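Local coordinates for protein Rd1NTF2_04 (Synthetic construct, PDB 6W3G) that is a computationally designed NTF2-like protein from work on de novo proteins with diverse pocket structures, probably without a natural function, at residues 20-25 and 55-60; 84-89 and 97-102. All blocks are in the same frame, centred on the assembly; numbering follows the deposited sequence.

Contact 1. Residues 20-25 and 55-60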
loop_
_atom_site.group_PDB
_atom_site.type_symbol
_atom_site.label_atom_id
_atom_site.label_comp_id
_atom_site.label_asym_id
_atom_site.label_seq_id
_atom_site.Cartn_x
_atom_site.Cartn_y
_atom_site.Cartn_z
ATOM N N GLU A 20 0.785 -6.941 5.513
ATOM C CA GLU A 20 1.688 -8.084 5.431
ATOM C C GLU A 20 2.406 -8.121 4.089
ATOM O O GLU A 20 3.601 -8.434 4.029
ATOM C CB GLU A 20 0.903 -9.375 5.663
ATOM C CG GLU A 20 1.748 -10.640 5.741
ATOM C CD GLU A 20 2.777 -10.602 6.858
ATOM O OE1 GLU A 20 2.587 -9.838 7.832
ATOM O OE2 GLU A 20 3.778 -11.343 6.753
ATOM N N MET A 21 1.696 -7.811 2.997
ATOM C CA MET A 21 2.331 -7.771 1.682
ATOM C C MET A 21 3.412 -6.703 1.632
ATOM O O MET A 21 4.456 -6.888 0.997
ATOM C CB MET A 21 1.292 -7.507 0.591
ATOM C CG MET A 21 1.883 -7.188 -0.789
ATOM S SD MET A 21 0.638 -6.653 -1.986
ATOM C CE MET A 21 0.346 -4.979 -1.419
ATOM N N MET A 22 3.166 -5.562 2.277
ATOM C CA MET A 22 4.139 -4.481 2.268
ATOM C C MET A 22 5.441 -4.846 2.968
ATOM O O MET A 22 6.454 -4.180 2.728
ATOM C CB MET A 22 3.535 -3.246 2.932
ATOM C CG MET A 22 2.415 -2.629 2.146
ATOM S SD MET A 22 3.064 -1.897 0.646
ATOM C CE MET A 22 3.847 -0.433 1.318
ATOM N N LYS A 23 5.442 -5.866 3.835
ATOM C CA LYS A 23 6.679 -6.274 4.498
ATOM C C LYS A 23 7.669 -6.864 3.505
ATOM O O LYS A 23 8.866 -6.559 3.556
ATOM C CB LYS A 23 6.394 -7.297 5.605
ATOM C CG LYS A 23 5.774 -6.709 6.862
ATOM N N THR A 24 7.190 -7.714 2.598
ATOM C CA THR A 24 8.052 -8.453 1.690
ATOM C C THR A 24 7.862 -8.095 0.225
ATOM O O THR A 24 8.680 -8.506 -0.606
ATOM C CB THR A 24 7.809 -9.964 1.851
ATOM O OG1 THR A 24 6.436 -10.255 1.548
ATOM C CG2 THR A 24 8.131 -10.414 3.277
ATOM N N GLY A 25 6.820 -7.351 -0.123
ATOM C CA GLY A 25 6.529 -7.134 -1.526
ATOM C C GLY A 25 6.215 -8.420 -2.259
ATOM O O GLY A 25 6.619 -8.587 -3.416
ATOM N N ASP A 55 7.593 -3.549 -7.634
ATOM C CA ASP A 55 8.970 -3.072 -7.685
ATOM C C ASP A 55 9.166 -1.890 -6.748
ATOM O O ASP A 55 10.216 -1.754 -6.108
ATOM C CB ASP A 55 9.338 -2.677 -9.115
ATOM C CG ASP A 55 9.516 -3.875 -10.028
ATOM O OD1 ASP A 55 9.373 -5.023 -9.552
ATOM O OD2 ASP A 55 9.801 -3.666 -11.226
ATOM N N TRP A 56 8.167 -1.012 -6.670
ATOM C CA TRP A 56 8.238 0.121 -5.761
ATOM C C TRP A 56 8.369 -0.363 -4.326
ATOM O O TRP A 56 9.232 0.108 -3.574
ATOM C CB TRP A 56 7.002 1.002 -5.941
ATOM C CG TRP A 56 6.824 1.999 -4.851
ATOM C CD1 TRP A 56 7.631 3.061 -4.578
ATOM C CD2 TRP A 56 5.777 2.026 -3.880
ATOM N NE1 TRP A 56 7.151 3.748 -3.490
ATOM C CE2 TRP A 56 6.010 3.137 -3.047
ATOM C CE3 TRP A 56 4.657 1.221 -3.638
ATOM C CZ2 TRP A 56 5.170 3.460 -1.983
ATOM C CZ3 TRP A 56 3.823 1.544 -2.582
ATOM C CH2 TRP A 56 4.085 2.651 -1.766
ATOM N N ILE A 57 7.553 -1.347 -3.941
ATOM C CA ILE A 57 7.611 -1.868 -2.578
ATOM C C ILE A 57 8.961 -2.521 -2.318
ATOM O O ILE A 57 9.574 -2.320 -1.262
ATOM C CB ILE A 57 6.454 -2.860 -2.343
ATOM C CG1 ILE A 57 5.114 -2.144 -2.459
ATOM C CG2 ILE A 57 6.586 -3.538 -0.983
ATOM C CD1 ILE A 57 3.922 -3.085 -2.441
ATOM N N ARG A 58 9.454 -3.309 -3.275
ATOM C CA ARG A 58 10.712 -4.020 -3.073
ATOM C C ARG A 58 11.887 -3.059 -2.925
ATOM O O ARG A 58 12.803 -3.311 -2.135
ATOM C CB ARG A 58 10.946 -4.996 -4.228
ATOM C CG ARG A 58 9.855 -6.043 -4.362
ATOM C CD ARG A 58 10.414 -7.427 -4.671
ATOM N NE ARG A 58 9.424 -8.474 -4.415
ATOM C CZ ARG A 58 8.700 -9.092 -5.348
ATOM N NH1 ARG A 58 7.829 -10.025 -4.990
ATOM N NH2 ARG A 58 8.845 -8.794 -6.634
ATOM N N HIS A 59 11.876 -1.944 -3.659
ATOM C CA HIS A 59 12.922 -0.944 -3.479
ATOM C C HIS A 59 12.934 -0.407 -2.050
ATOM O O HIS A 59 14.003 -0.230 -1.455
ATOM C CB HIS A 59 12.744 0.206 -4.470
ATOM C CG HIS A 59 13.411 1.478 -4.041
ATOM N ND1 HIS A 59 12.793 2.402 -3.222
ATOM C CD2 HIS A 59 14.643 1.975 -4.303
ATOM C CE1 HIS A 59 13.613 3.413 -3.005
ATOM N NE2 HIS A 59 14.742 3.180 -3.650
ATOM N N LEU A 60 11.755 -0.121 -1.489
ATOM C CA LEU A 60 11.685 0.339 -0.101
ATOM C C LEU A 60 12.242 -0.707 0.847
ATOM O O LEU A 60 13.045 -0.398 1.744
ATOM C CB LEU A 60 10.234 0.649 0.272
ATOM C CG LEU A 60 9.576 1.756 -0.544
ATOM C CD1 LEU A 60 8.085 1.799 -0.247
ATOM C CD2 LEU A 60 10.238 3.086 -0.227
#
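Ile57 meets Met22 and Gly25 where the C-terminal part of helix 11-24 comes up against helix 50-63, the axes of the two short segments approaching to 8.9 Å at an angle of 65°. The tight part is apolar and divided between the two branches of the isoleucine. CD1 of Ile57 rests against SD of Met22 at 3.4 Å, the two side chains crossing at about a right angle, while CG2 of Ile57 packs on CA of Gly25 at 3.6 Å. Met22 turns back at both chi2 (-69°) and chi3 (-75°), and its terminal CE approaches CH2 of Trp56 at 4.4 Å. The neighbouring Met21, in one of its two conformers, brings CE to 4.2 Å from Ile57 CD1, and Phe34 touches both of these side chains. Gly25, with positive phi, has its CA 5.4 Å from that of Arg58 and presents bare backbone to Ile57 CG2. The partly exposed side is different in kind. Arg58 turns one face of its guanidinium to the Gly25 carbonyl, an approach modelled too close to be relied on and not a hydrogen bond; NH1 is instead bonded to Ser27 OG just beyond the turn. The chemistry implies that sulfur and methyl contacts hold the two helices together inside, while the arginine's polar pairing lies at the margin.

Contact 2. Residues 84-89 and 97-102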
loop_
_atom_site.group_PDB
_atom_site.type_symbol
_atom_site.label_atom_id
_atom_site.label_comp_id
_atom_site.label_asym_id
_atom_site.label_seq_id
_atom_site.Cartn_x
_atom_site.Cartn_y
_atom_site.Cartn_z
ATOM N N VAL A 84 -6.316 5.056 5.263
ATOM C CA VAL A 84 -5.236 5.986 5.529
ATOM C C VAL A 84 -4.240 5.241 6.396
ATOM O O VAL A 84 -4.627 4.657 7.420
ATOM C CB VAL A 84 -5.722 7.257 6.243
ATOM C CG1 VAL A 84 -4.540 8.149 6.544
ATOM C CG2 VAL A 84 -6.724 7.989 5.403
ATOM N N PHE A 85 -2.981 5.218 5.973
ATOM C CA PHE A 85 -1.947 4.561 6.756
ATOM C C PHE A 85 -0.696 5.427 6.773
ATOM O O PHE A 85 -0.458 6.239 5.876
ATOM C CB PHE A 85 -1.663 3.143 6.248
ATOM C CG PHE A 85 -1.138 3.055 4.843
ATOM C CD1 PHE A 85 0.229 2.979 4.604
ATOM C CD2 PHE A 85 -2.005 2.991 3.760
ATOM C CE1 PHE A 85 0.725 2.869 3.332
ATOM C CE2 PHE A 85 -1.506 2.882 2.474
ATOM C CZ PHE A 85 -0.144 2.811 2.256
ATOM N N THR A 86 0.064 5.296 7.842
ATOM C CA THR A 86 1.352 5.963 7.940
ATOM C C THR A 86 2.452 4.920 7.861
ATOM O O THR A 86 2.284 3.770 8.282
ATOM C CB THR A 86 1.446 6.794 9.209
ATOM O OG1 THR A 86 0.969 6.038 10.314
ATOM C CG2 THR A 86 0.607 8.027 9.078
ATOM N N VAL A 87 3.580 5.321 7.298
ATOM C CA VAL A 87 4.721 4.431 7.137
ATOM C C VAL A 87 5.930 5.129 7.742
ATOM O O VAL A 87 6.207 6.282 7.404
ATOM C CB VAL A 87 4.967 4.084 5.658
ATOM C CG1 VAL A 87 6.075 3.044 5.535
ATOM C CG2 VAL A 87 3.686 3.560 5.015
ATOM N N HIS A 88 6.604 4.447 8.658
ATOM C CA HIS A 88 7.828 4.927 9.293
ATOM C C HIS A 88 8.992 4.149 8.689
ATOM O O HIS A 88 9.098 2.932 8.898
ATOM C CB HIS A 88 7.772 4.721 10.805
ATOM C CG HIS A 88 6.560 5.307 11.462
ATOM N ND1 HIS A 88 6.218 5.025 12.767
ATOM C CD2 HIS A 88 5.616 6.164 11.001
ATOM C CE1 HIS A 88 5.113 5.679 13.081
ATOM N NE2 HIS A 88 4.727 6.378 12.029
ATOM N N TYR A 89 9.853 4.861 7.946
ATOM C CA TYR A 89 11.027 4.302 7.284
ATOM C C TYR A 89 12.266 4.669 8.095
ATOM O O TYR A 89 12.625 5.846 8.163
ATOM C CB TYR A 89 11.160 4.871 5.867
ATOM C CG TYR A 89 9.994 4.660 4.929
ATOM C CD1 TYR A 89 9.859 3.472 4.229
ATOM C CD2 TYR A 89 9.063 5.668 4.702
ATOM C CE1 TYR A 89 8.812 3.271 3.350
ATOM C CE2 TYR A 89 8.008 5.474 3.823
ATOM C CZ TYR A 89 7.890 4.279 3.147
ATOM O OH TYR A 89 6.852 4.045 2.265
ATOM N N TYR A 97 8.649 9.819 8.212
ATOM C CA TYR A 97 7.257 9.535 8.552
ATOM C C TYR A 97 6.370 9.986 7.405
ATOM O O TYR A 97 6.148 11.186 7.219
ATOM C CB TYR A 97 6.863 10.256 9.844
ATOM C CG TYR A 97 7.667 9.842 11.052
ATOM C CD1 TYR A 97 8.942 10.356 11.276
ATOM C CD2 TYR A 97 7.163 8.927 11.963
ATOM C CE1 TYR A 97 9.686 9.974 12.385
ATOM C CE2 TYR A 97 7.901 8.546 13.072
ATOM C CZ TYR A 97 9.157 9.071 13.274
ATOM O OH TYR A 97 9.885 8.684 14.375
ATOM N N ASP A 98 5.858 9.027 6.641
ATOM C CA ASP A 98 5.023 9.314 5.492
ATOM C C ASP A 98 3.589 8.943 5.843
ATOM O O ASP A 98 3.327 8.206 6.800
ATOM C CB ASP A 98 5.484 8.528 4.257
ATOM C CG ASP A 98 6.700 9.136 3.576
ATOM O OD1 ASP A 98 7.063 10.292 3.875
ATOM O OD2 ASP A 98 7.289 8.450 2.721
ATOM N N ARG A 99 2.666 9.497 5.071
ATOM C CA ARG A 99 1.260 9.139 5.165
ATOM C C ARG A 99 0.752 8.860 3.761
ATOM O O ARG A 99 1.108 9.564 2.814
ATOM C CB ARG A 99 0.441 10.250 5.817
ATOM C CG ARG A 99 -1.058 10.037 5.759
ATOM C CD ARG A 99 -1.766 11.269 6.288
ATOM N NE ARG A 99 -1.813 11.267 7.741
ATOM C CZ ARG A 99 -1.792 12.364 8.498
ATOM N NH1 ARG A 99 -1.706 13.571 7.949
ATOM N NH2 ARG A 99 -1.847 12.251 9.812
ATOM N N TYR A 100 -0.032 7.799 3.641
ATOM C CA TYR A 100 -0.610 7.396 2.375
ATOM C C TYR A 100 -2.119 7.278 2.510
ATOM O O TYR A 100 -2.651 6.936 3.579
ATOM C CB TYR A 100 -0.071 6.058 1.892
ATOM C CG TYR A 100 1.314 6.126 1.329
ATOM C CD1 TYR A 100 2.418 6.093 2.151
ATOM C CD2 TYR A 100 1.509 6.230 -0.042
ATOM C CE1 TYR A 100 3.706 6.161 1.618
ATOM C CE2 TYR A 100 2.768 6.290 -0.582
ATOM C CZ TYR A 100 3.864 6.263 0.249
ATOM O OH TYR A 100 5.126 6.331 -0.301
ATOM N N VAL A 101 -2.803 7.510 1.389
ATOM C CA VAL A 101 -4.227 7.283 1.268
ATOM C C VAL A 101 -4.427 6.271 0.157
ATOM O O VAL A 101 -3.841 6.403 -0.925
ATOM C CB VAL A 101 -4.992 8.586 0.972
ATOM C CG1 VAL A 101 -6.470 8.290 0.839
ATOM C CG2 VAL A 101 -4.765 9.600 2.095
ATOM N N MET A 102 -5.263 5.281 0.406
ATOM C CA MET A 102 -5.484 4.197 -0.538
ATOM C C MET A 102 -6.967 4.023 -0.788
ATOM O O MET A 102 -7.759 3.959 0.160
ATOM C CB MET A 102 -4.888 2.902 -0.002
ATOM C CG MET A 102 -4.590 1.894 -1.065
ATOM S SD MET A 102 -3.493 0.659 -0.379
ATOM C CE MET A 102 -4.638 -0.200 0.693
#
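Tyr100 and Phe85 face each other as a hydrogen-bonded antiparallel pair, and the tyrosine side chain can be followed outward atom by atom. Its CB sits over one face of the Phe85 ring, 3.6 Å from the centroid, a CH-pi contact offset toward the rim at CZ. CG is placed anti to the carbonyl carbon (chi1 -76°) and still lies near Phe85 CZ; the two rings are nearly parallel, 9° apart, but slid so far that they barely overlap. CD1 then reaches CG2 of Val87 at 4.0 Å, CE1 comes to Tyr89 OH, and the tyrosine's own OH ends 3.8 Å from that same oxygen. Beneath this row the backbones are joined by four hydrogen bonds, Phe85 with Tyr100 and Val87 with Asp98, the straightest running from Tyr100 N to Phe85 O at 2.8 Å. The opposite sheet face carries Thr86, whose OG1 bonds Asp72, beside Arg99, and Tyr97, which turns its edge to the face of His88 with centroids 4.7 Å apart. Leu116 of the next strand touches both Phe85 and Tyr100. The arrangement is that of a long antiparallel beta hairpin, strands 80-91 and 94-106, in the curved sheet of an NTF2-like fold.

Contact 1 closes before contact 2 opens along the chain, and they lie about 14 Å apart between centres, yet both belong to the same SnoaL-like, NTF2-clan domain. The first joins two helices, 11-24 and 50-63; the second joins neighbouring strands of the mixed six-stranded sheet. They meet directly: Trp56 CZ2 lies 3.3 Å from Tyr100 OH, and Leu60 CD1 is 3.6 Å from Tyr89 OH. Helix 11-24 also reaches the hairpin through Phe18, which touches Phe85 and Met102. The helical layer is thus packed on the sheet face that carries Phe85 and Tyr100, as in NTF2-like proteins, where helices and a curved sheet usually enclose a pocket, here probably the feature under design.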